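Local coordinates for protein formimidoylglutamase (Bacillus subtilis, PDB 3M1R) that hydrolyses N-formimidoyl-L-glutamate to L-glutamate and formamide, a manganese-dependent step of histidine degradation carried out by a member of the arginase family, at residues I150-H155 with D268-A273; N210-D215 with K227-V232; L249-A254 with P258-G263. All coordinates share one frame; numbering follows the deposited sequence.

Contact 1 (I150-H155 with D268-A273). With CA (calcium ion), chain B; CA (calcium ion), chain C.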
loop_
_atom_site.group_PDB
_atom_site.type_symbol
_atom_site.label_atom_id
_atom_site.label_comp_id
_atom_site.label_asym_id
_atom_site.label_seq_id
_atom_site.Cartn_x
_atom_site.Cartn_y
_atom_site.Cartn_z
ATOM N N ILE D 150 9.439 29.322 20.573
ATOM C CA ILE D 150 10.392 28.268 20.293
ATOM C C ILE D 150 9.839 27.434 19.140
ATOM O O ILE D 150 8.849 26.711 19.298
ATOM C CB ILE D 150 10.663 27.410 21.527
ATOM C CG1 ILE D 150 11.352 28.267 22.597
ATOM C CG2 ILE D 150 11.529 26.205 21.172
ATOM C CD1 ILE D 150 11.392 27.626 23.944
ATOM N N GLN D 151 10.481 27.576 17.982
ATOM C CA GLN D 151 10.049 26.945 16.734
ATOM C C GLN D 151 10.960 25.755 16.419
ATOM O O GLN D 151 12.135 25.942 16.094
ATOM C CB GLN D 151 10.094 27.987 15.602
ATOM C CG GLN D 151 9.867 27.463 14.175
ATOM C CD GLN D 151 10.161 28.522 13.098
ATOM O OE1 GLN D 151 10.532 29.660 13.402
ATOM N NE2 GLN D 151 10.007 28.138 11.838
ATOM N N PHE D 152 10.438 24.535 16.564
ATOM C CA PHE D 152 11.164 23.349 16.119
ATOM C C PHE D 152 10.901 23.179 14.623
ATOM O O PHE D 152 9.752 23.010 14.199
ATOM C CB PHE D 152 10.719 22.104 16.884
ATOM C CG PHE D 152 11.213 22.055 18.307
ATOM C CD1 PHE D 152 12.446 21.506 18.607
ATOM C CD2 PHE D 152 10.443 22.556 19.334
ATOM C CE1 PHE D 152 12.892 21.461 19.904
ATOM C CE2 PHE D 152 10.893 22.525 20.642
ATOM C CZ PHE D 152 12.109 21.971 20.927
ATOM N N ASP D 153 11.958 23.247 13.824
ATOM C CA ASP D 153 11.790 23.289 12.380
ATOM C C ASP D 153 13.078 23.032 11.611
ATOM O O ASP D 153 14.156 23.503 12.006
ATOM C CB ASP D 153 11.213 24.656 11.960
ATOM C CG ASP D 153 10.267 24.536 10.797
ATOM O OD1 ASP D 153 10.631 23.793 9.877
ATOM O OD2 ASP D 153 9.178 25.152 10.800
ATOM N N ALA D 154 12.966 22.278 10.511
ATOM C CA ALA D 154 14.053 22.197 9.545
ATOM C C ALA D 154 14.143 23.492 8.736
ATOM O O ALA D 154 15.179 23.761 8.144
ATOM C CB ALA D 154 13.851 20.991 8.564
ATOM N N HIS D 155 13.054 24.266 8.686
ATOM C CA HIS D 155 12.965 25.427 7.788
ATOM C C HIS D 155 12.675 26.722 8.522
ATOM O O HIS D 155 11.983 26.716 9.536
ATOM C CB HIS D 155 11.851 25.244 6.755
ATOM C CG HIS D 155 11.771 23.866 6.190
ATOM N ND1 HIS D 155 11.130 22.835 6.847
ATOM C CD2 HIS D 155 12.263 23.338 5.051
ATOM C CE1 HIS D 155 11.204 21.740 6.120
ATOM N NE2 HIS D 155 11.895 22.007 5.030
ATOM N N ASP D 268 12.959 10.805 20.452
ATOM C CA ASP D 268 13.275 10.829 21.875
ATOM C C ASP D 268 14.019 12.114 22.278
ATOM O O ASP D 268 13.794 12.663 23.359
ATOM C CB ASP D 268 14.067 9.582 22.263
ATOM C CG ASP D 268 15.270 9.364 21.382
ATOM O OD1 ASP D 268 16.234 10.149 21.491
ATOM O OD2 ASP D 268 15.251 8.405 20.579
ATOM N N GLU D 269 14.898 12.583 21.402
ATOM C CA GLU D 269 15.536 13.890 21.537
ATOM C C GLU D 269 14.498 15.016 21.600
ATOM O O GLU D 269 14.589 15.905 22.433
ATOM C CB GLU D 269 16.384 14.144 20.308
ATOM C CG GLU D 269 17.826 14.392 20.549
ATOM C CD GLU D 269 18.551 14.655 19.243
ATOM O OE1 GLU D 269 18.149 14.073 18.200
ATOM O OE2 GLU D 269 19.502 15.463 19.257
ATOM N N LEU D 270 13.524 14.988 20.695
ATOM C CA LEU D 270 12.472 16.002 20.688
ATOM C C LEU D 270 11.631 15.907 21.958
ATOM O O LEU D 270 11.339 16.926 22.600
ATOM C CB LEU D 270 11.579 15.864 19.439
ATOM C CG LEU D 270 10.397 16.827 19.220
ATOM C CD1 LEU D 270 10.854 18.286 19.239
ATOM C CD2 LEU D 270 9.611 16.509 17.897
ATOM N N LEU D 271 11.237 14.689 22.326
ATOM C CA LEU D 271 10.341 14.527 23.470
ATOM C C LEU D 271 10.997 15.126 24.721
ATOM O O LEU D 271 10.345 15.818 25.501
ATOM C CB LEU D 271 9.968 13.059 23.689
ATOM C CG LEU D 271 9.207 12.352 22.555
ATOM C CD1 LEU D 271 9.007 10.870 22.882
ATOM C CD2 LEU D 271 7.866 13.007 22.317
ATOM N N GLU D 272 12.290 14.878 24.890
ATOM C CA GLU D 272 13.003 15.347 26.076
ATOM C C GLU D 272 13.029 16.869 26.088
ATOM O O GLU D 272 12.834 17.490 27.121
ATOM C CB GLU D 272 14.424 14.776 26.106
ATOM C CG GLU D 272 15.016 14.619 27.496
ATOM C CD GLU D 272 14.193 13.696 28.390
ATOM O OE1 GLU D 272 14.281 13.835 29.628
ATOM O OE2 GLU D 272 13.453 12.837 27.863
ATOM N N ALA D 273 13.243 17.463 24.918
ATOM C CA ALA D 273 13.336 18.921 24.795
ATOM C C ALA D 273 12.003 19.599 25.095
ATOM O O ALA D 273 11.942 20.570 25.845
ATOM C CB ALA D 273 13.840 19.316 23.397
HETATM CA CA CA B . 9.292 22.623 8.319
HETATM CA CA CA C . 8.073 24.776 8.408
#
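One face of the Phe-152 ring carries the methyl CD1 of Leu-270, 3.8 Å from the ring centroid and 18° off the ring normal, a CH-pi contact displaced toward the rim. The closest approach is 3.6 Å, from Leu-270 CD1 to Phe-152 CD1. Ala-273, one turn further along helix 267-278, adds its CB obliquely at 4.0 Å from Phe-152 CZ. Leu-270 has CG anti to its amide nitrogen (chi1 180°), which swings the branch across to the ring although its CB does not aim there. Leu-189 of the adjoining strand 186-191 also touches the ring, which fills the layer between sheet and helix. With an alanine in place of Phe-152, Leu-270 CD1 is likely to lose the ring face beneath it and Ala-273 CB its neighbour CZ, opening a gap between strand and helix. Past the strand end the chemistry changes. Asp-153 bridges both calcium ions, OD1 binding one at 2.4 Å and OD2 the other at 2.7 Å, while His-155 ND1 joins the first. His-155 N also donates to Asp-153 OD1 (2.7 Å), closing an Asx turn, and Gln-151 NE2 reaches Asp-153 OD2 in a nearly straight bond, 170°, from above the carboxylate plane. Asn-130, Asp-157, Asp-245 and Asp-247 complete the two-metal site, inferred to hold manganese in the working enzyme. The strand thus turns an apolar side chain to the helix and delivers metal ligands from its C-terminal end: buried hydrocarbon packing lies beside a binuclear centre built from carboxylates, an asparagine and a histidine.

Contact 2 (N210-D215 with K227-V232)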
loop_
_atom_site.group_PDB
_atom_site.type_symbol
_atom_site.label_atom_id
_atom_site.label_comp_id
_atom_site.label_asym_id
_atom_site.label_seq_id
_atom_site.Cartn_x
_atom_site.Cartn_y
_atom_site.Cartn_z
ATOM N N ASN D 210 17.171 33.903 16.373
ATOM C CA ASN D 210 18.135 32.987 16.958
ATOM C C ASN D 210 18.090 31.651 16.240
ATOM O O ASN D 210 17.181 30.844 16.453
ATOM C CB ASN D 210 17.845 32.783 18.439
ATOM C CG ASN D 210 17.813 34.085 19.204
ATOM O OD1 ASN D 210 18.818 34.790 19.303
ATOM N ND2 ASN D 210 16.651 34.415 19.743
ATOM N N ILE D 211 19.089 31.414 15.403
ATOM C CA ILE D 211 19.100 30.223 14.576
ATOM C C ILE D 211 20.050 29.157 15.114
ATOM O O ILE D 211 21.229 29.406 15.315
ATOM C CB ILE D 211 19.461 30.568 13.132
ATOM C CG1 ILE D 211 18.537 31.673 12.631
ATOM C CG2 ILE D 211 19.371 29.312 12.247
ATOM C CD1 ILE D 211 19.141 32.520 11.529
ATOM N N HIS D 212 19.518 27.966 15.345
ATOM C CA HIS D 212 20.328 26.831 15.777
ATOM C C HIS D 212 20.193 25.662 14.808
ATOM O O HIS D 212 19.191 24.936 14.820
ATOM C CB HIS D 212 19.939 26.431 17.198
ATOM C CG HIS D 212 20.093 27.550 18.175
ATOM N ND1 HIS D 212 21.175 27.655 19.021
ATOM C CD2 HIS D 212 19.335 28.650 18.392
ATOM C CE1 HIS D 212 21.062 28.759 19.736
ATOM N NE2 HIS D 212 19.956 29.384 19.371
ATOM N N THR D 213 21.208 25.490 13.968
ATOM C CA THR D 213 21.198 24.431 12.964
ATOM C C THR D 213 21.297 23.046 13.594
ATOM O O THR D 213 21.563 22.901 14.794
ATOM C CB THR D 213 22.338 24.605 11.952
ATOM O OG1 THR D 213 23.591 24.380 12.608
ATOM C CG2 THR D 213 22.322 26.015 11.379
HETATM N N MSE D 214 21.024 22.037 12.778
HETATM C CA MSE D 214 21.192 20.645 13.159
HETATM C C MSE D 214 22.657 20.402 13.467
HETATM O O MSE D 214 22.987 19.585 14.325
HETATM C CB MSE D 214 20.754 19.730 12.008
HETATM C CG MSE D 214 19.239 19.521 11.929
HETATM SE SE MSE D 214 18.451 18.810 13.588
HETATM C CE MSE D 214 19.649 17.308 13.890
ATOM N N ASP D 215 23.533 21.122 12.764
ATOM C CA ASP D 215 24.970 20.951 12.926
ATOM C C ASP D 215 25.366 21.394 14.327
ATOM O O ASP D 215 26.094 20.687 15.034
ATOM C CB ASP D 215 25.736 21.774 11.878
ATOM C CG ASP D 215 26.978 21.051 11.340
ATOM O OD1 ASP D 215 26.845 20.322 10.332
ATOM O OD2 ASP D 215 28.084 21.223 11.906
ATOM N N LYS D 227 19.366 25.472 26.917
ATOM C CA LYS D 227 19.747 26.137 28.161
ATOM C C LYS D 227 20.581 27.372 27.857
ATOM O O LYS D 227 20.480 28.389 28.534
ATOM C CB LYS D 227 20.515 25.185 29.082
ATOM C CG LYS D 227 19.630 24.189 29.795
ATOM C CD LYS D 227 20.435 23.024 30.310
ATOM C CE LYS D 227 19.582 22.109 31.180
ATOM N NZ LYS D 227 20.397 21.024 31.803
ATOM N N GLU D 228 21.393 27.270 26.815
ATOM C CA GLU D 228 22.264 28.357 26.407
ATOM C C GLU D 228 21.462 29.562 25.903
ATOM O O GLU D 228 21.848 30.700 26.130
ATOM C CB GLU D 228 23.230 27.855 25.327
ATOM C CG GLU D 228 24.474 28.708 25.117
ATOM C CD GLU D 228 25.622 27.932 24.482
ATOM O OE1 GLU D 228 26.356 28.518 23.659
ATOM O OE2 GLU D 228 25.793 26.737 24.805
ATOM N N ILE D 229 20.337 29.315 25.240
ATOM C CA ILE D 229 19.587 30.403 24.614
ATOM C C ILE D 229 18.290 30.812 25.319
ATOM O O ILE D 229 17.905 31.980 25.280
ATOM C CB ILE D 229 19.237 30.066 23.143
ATOM C CG1 ILE D 229 18.805 31.328 22.399
ATOM C CG2 ILE D 229 18.148 29.003 23.086
ATOM C CD1 ILE D 229 19.719 32.501 22.628
ATOM N N LEU D 230 17.597 29.862 25.938
ATOM C CA LEU D 230 16.274 30.169 26.478
ATOM C C LEU D 230 16.294 31.247 27.582
ATOM O O LEU D 230 15.480 32.180 27.558
ATOM C CB LEU D 230 15.555 28.902 26.945
ATOM C CG LEU D 230 14.103 29.122 27.371
ATOM C CD1 LEU D 230 13.326 29.781 26.251
ATOM C CD2 LEU D 230 13.441 27.812 27.774
ATOM N N PRO D 231 17.219 31.126 28.553
ATOM C CA PRO D 231 17.306 32.114 29.635
ATOM C C PRO D 231 17.400 33.541 29.129
ATOM O O PRO D 231 16.771 34.433 29.699
ATOM C CB PRO D 231 18.599 31.726 30.343
ATOM C CG PRO D 231 18.639 30.243 30.200
ATOM C CD PRO D 231 18.117 29.982 28.798
ATOM N N VAL D 232 18.180 33.762 28.079
ATOM C CA VAL D 232 18.341 35.113 27.557
ATOM C C VAL D 232 17.005 35.633 27.041
ATOM O O VAL D 232 16.642 36.786 27.262
ATOM C CB VAL D 232 19.351 35.152 26.407
ATOM C CG1 VAL D 232 19.734 36.593 26.099
ATOM C CG2 VAL D 232 20.577 34.330 26.757
#
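Asn-210 turns its amide to Ile-229 while being held from the sheet: ND2 donates to the carbonyl O of Gln-184 and more weakly to Leu-186 O, and OD1 lies 4.1 Å from Ile-229 CD1. The two bonds fasten the amide at the sheet margin, whereas its approach to the isoleucine is van der Waals packing. His-212 takes the other end of the same side chain, with Ile-229 CG1 3.8 Å from His-212 NE2 and the isoleucine CB and CG2 just behind. Ile-229 therefore meets the imidazole with its branch point, obliquely to the ring, and His-212 CE1 shares in the contact. Ile-229 CG1 runs anti to the backbone N (chi1 -165°), while chi2 of 47° bends CD1 toward the asparagine, and one side chain thereby spans two strand residues. His-212 and Asn-210, two apart on strand 210-213, both send their CB bonds toward helix 222-234. Ile-187 of strand 186-191 touches both Asn-210 and Ile-229, and Thr-225 of helix 222-234 lies against His-212. Thr-213, the last strand residue, is the N-cap of helix 214-220, its OG1 accepting from the N of Met-216. The helix carrying Ile-229 is kinked here: Pro-231 has no N-H to give, and Val-232 N makes just a weak bond to Ile-229 O, at 3.3 Å. Helix 222-234 thus packs on a face of the parallel sheet at strand 210-213, one of its two edge strands within this chain, as in the three-layer alpha-beta-alpha fold of the arginase family.

Contact 3 (L249-A254 with P258-G263)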
loop_
_atom_site.group_PDB
_atom_site.type_symbol
_atom_site.label_atom_id
_atom_site.label_comp_id
_atom_site.label_asym_id
_atom_site.label_seq_id
_atom_site.Cartn_x
_atom_site.Cartn_y
_atom_site.Cartn_z
ATOM N N LEU D 249 11.915 16.448 12.536
ATOM C CA LEU D 249 12.352 15.083 12.779
ATOM C C LEU D 249 12.887 14.478 11.504
ATOM O O LEU D 249 12.449 14.821 10.417
ATOM C CB LEU D 249 11.198 14.209 13.291
ATOM C CG LEU D 249 10.676 14.540 14.681
ATOM C CD1 LEU D 249 9.294 13.927 14.893
ATOM C CD2 LEU D 249 11.664 14.081 15.784
ATOM N N ASP D 250 13.841 13.572 11.667
ATOM C CA ASP D 250 14.424 12.820 10.581
ATOM C C ASP D 250 13.378 11.957 9.895
ATOM O O ASP D 250 12.480 11.398 10.554
ATOM C CB ASP D 250 15.531 11.923 11.128
ATOM C CG ASP D 250 16.341 11.259 10.030
ATOM O OD1 ASP D 250 17.315 11.878 9.540
ATOM O OD2 ASP D 250 16.006 10.120 9.665
ATOM N N GLN D 251 13.501 11.812 8.575
ATOM C CA GLN D 251 12.477 11.069 7.834
ATOM C C GLN D 251 12.263 9.670 8.396
ATOM O O GLN D 251 11.146 9.163 8.385
ATOM C CB GLN D 251 12.749 11.040 6.320
ATOM C CG GLN D 251 14.065 10.426 5.894
ATOM C CD GLN D 251 14.265 10.521 4.387
ATOM O OE1 GLN D 251 13.492 11.175 3.692
ATOM N NE2 GLN D 251 15.294 9.869 3.882
ATOM N N SER D 252 13.312 9.048 8.926
ATOM C CA SER D 252 13.130 7.693 9.464
ATOM C C SER D 252 12.230 7.661 10.712
ATOM O O SER D 252 11.636 6.629 11.012
ATOM C CB SER D 252 14.475 6.991 9.713
ATOM O OG SER D 252 15.253 7.674 10.689
ATOM N N HIS D 253 12.121 8.796 11.414
ATOM C CA HIS D 253 11.305 8.906 12.629
ATOM C C HIS D 253 9.938 9.541 12.373
ATOM O O HIS D 253 8.998 9.310 13.131
ATOM C CB HIS D 253 12.049 9.712 13.724
ATOM C CG HIS D 253 13.161 8.960 14.376
ATOM N ND1 HIS D 253 13.256 8.787 15.747
ATOM C CD2 HIS D 253 14.222 8.297 13.841
ATOM C CE1 HIS D 253 14.330 8.067 16.022
ATOM N NE2 HIS D 253 14.928 7.755 14.890
ATOM N N ALA D 254 9.827 10.341 11.314
ATOM C CA ALA D 254 8.539 10.924 10.920
ATOM C C ALA D 254 8.314 10.839 9.407
ATOM O O ALA D 254 8.432 11.846 8.714
ATOM C CB ALA D 254 8.450 12.383 11.383
ATOM N N PRO D 258 5.024 16.148 5.080
ATOM C CA PRO D 258 5.216 16.441 3.657
ATOM C C PRO D 258 6.688 16.593 3.285
ATOM O O PRO D 258 7.159 15.856 2.419
ATOM C CB PRO D 258 4.416 17.738 3.457
ATOM C CG PRO D 258 3.302 17.629 4.537
ATOM C CD PRO D 258 4.045 17.057 5.709
ATOM N N ALA D 259 7.420 17.487 3.940
ATOM C CA ALA D 259 8.818 17.693 3.571
ATOM C C ALA D 259 9.764 16.792 4.365
ATOM O O ALA D 259 10.286 17.199 5.386
ATOM C CB ALA D 259 9.213 19.171 3.726
ATOM N N ILE D 260 9.975 15.566 3.891
ATOM C CA ILE D 260 10.889 14.626 4.544
ATOM C C ILE D 260 12.284 14.707 3.922
ATOM O O ILE D 260 12.439 15.076 2.760
ATOM C CB ILE D 260 10.422 13.147 4.421
ATOM C CG1 ILE D 260 10.145 12.794 2.962
ATOM C CG2 ILE D 260 9.196 12.865 5.284
ATOM C CD1 ILE D 260 9.774 11.342 2.768
ATOM N N GLY D 261 13.283 14.334 4.715
ATOM C CA GLY D 261 14.654 14.212 4.285
ATOM C C GLY D 261 15.479 13.703 5.452
ATOM O O GLY D 261 15.014 13.691 6.597
ATOM N N PRO D 262 16.713 13.281 5.176
ATOM C CA PRO D 262 17.647 12.821 6.210
ATOM C C PRO D 262 18.284 14.002 6.936
ATOM O O PRO D 262 18.178 15.143 6.481
ATOM C CB PRO D 262 18.696 12.074 5.387
ATOM C CG PRO D 262 18.778 12.893 4.120
ATOM C CD PRO D 262 17.346 13.326 3.842
ATOM N N GLY D 263 18.922 13.732 8.070
ATOM C CA GLY D 263 19.660 14.744 8.814
ATOM C C GLY D 263 18.878 15.510 9.869
ATOM O O GLY D 263 19.237 16.636 10.209
HETATM O O HOH W 1 12.599 15.099 7.384
#
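Backbone and carboxylate hydrogen bonds first join Asp-250 and Gln-251 to the irregular run Gly-261 to Gly-263. Both segments belong to the loop that follows strand 239-245, which ends in the metal ligand Asp-245, and runs on to helix 267-278. Gln-251 N donates to Gly-261 O at 3.1 Å, arriving well above the carbonyl plane. Asp-250 OD1 takes a weak bond from Gly-263 N, 2.9 Å long but bent to 127°, and also accepts from the N of Gly-264, so two consecutive amides converge on one oxygen. Asp-250 OD2 takes two sound bonds from its own side of the loop: Ser-252 N closes an Asx turn at 3.0 Å and Ser-252 OG donates at 2.8 Å, the two coming from opposite faces of the carboxylate. With CG anti to the backbone N (chi1 -171°), the aspartate spreads its oxygens between both segments. A water adds a bridge, accepting from Gly-261 N and lying 3.0 Å from Leu-249 O, to which it can donate.

Apolar and van der Waals contacts fill the rest. Gln-251 lays its extended chain along Gly-261, with OE1 3.3 Å from Gly-261 CA, and runs side by side with Pro-262. Its CB meets Ile-260 CB at 3.7 Å. Gly-263 has backbone angles at which a CB would press on the preceding carbonyl O, which calls for glycine; at Gly-261 a CB would be crowded by Pro-262 CD.

Between chains, Gln-251 NE2 donates to Met-300 O of the third subunit, and Pro-258 O accepts from Arg-298 of that subunit. The buried carboxylate, gripped by amides and a hydroxyl, probably stays ionised through their N-H and O-H dipoles; it ties the loop's two arms together beside a subunit interface.

How the contacts relate
Contacts 1 and 3 are buried, whereas contact 2 lies toward the surface at the sheet margin. Contacts 1 and 2 both set a helix against the same parallel sheet, and they touch where Ile-150 CD1 meets Leu-230 CD1 at 3.7 Å. Contact 3 has neither helix nor strand and binds the loop between strand 239-245 and helix 267-278, the helix used by contact 1; Leu-249 packs there on Leu-270. Chemistry follows place: hydrocarbon on an aromatic ring in contact 1 beside the metals, isoleucine against polar side chains in contact 2, and mostly backbone and carboxylate bonds in contact 3, next to another subunit.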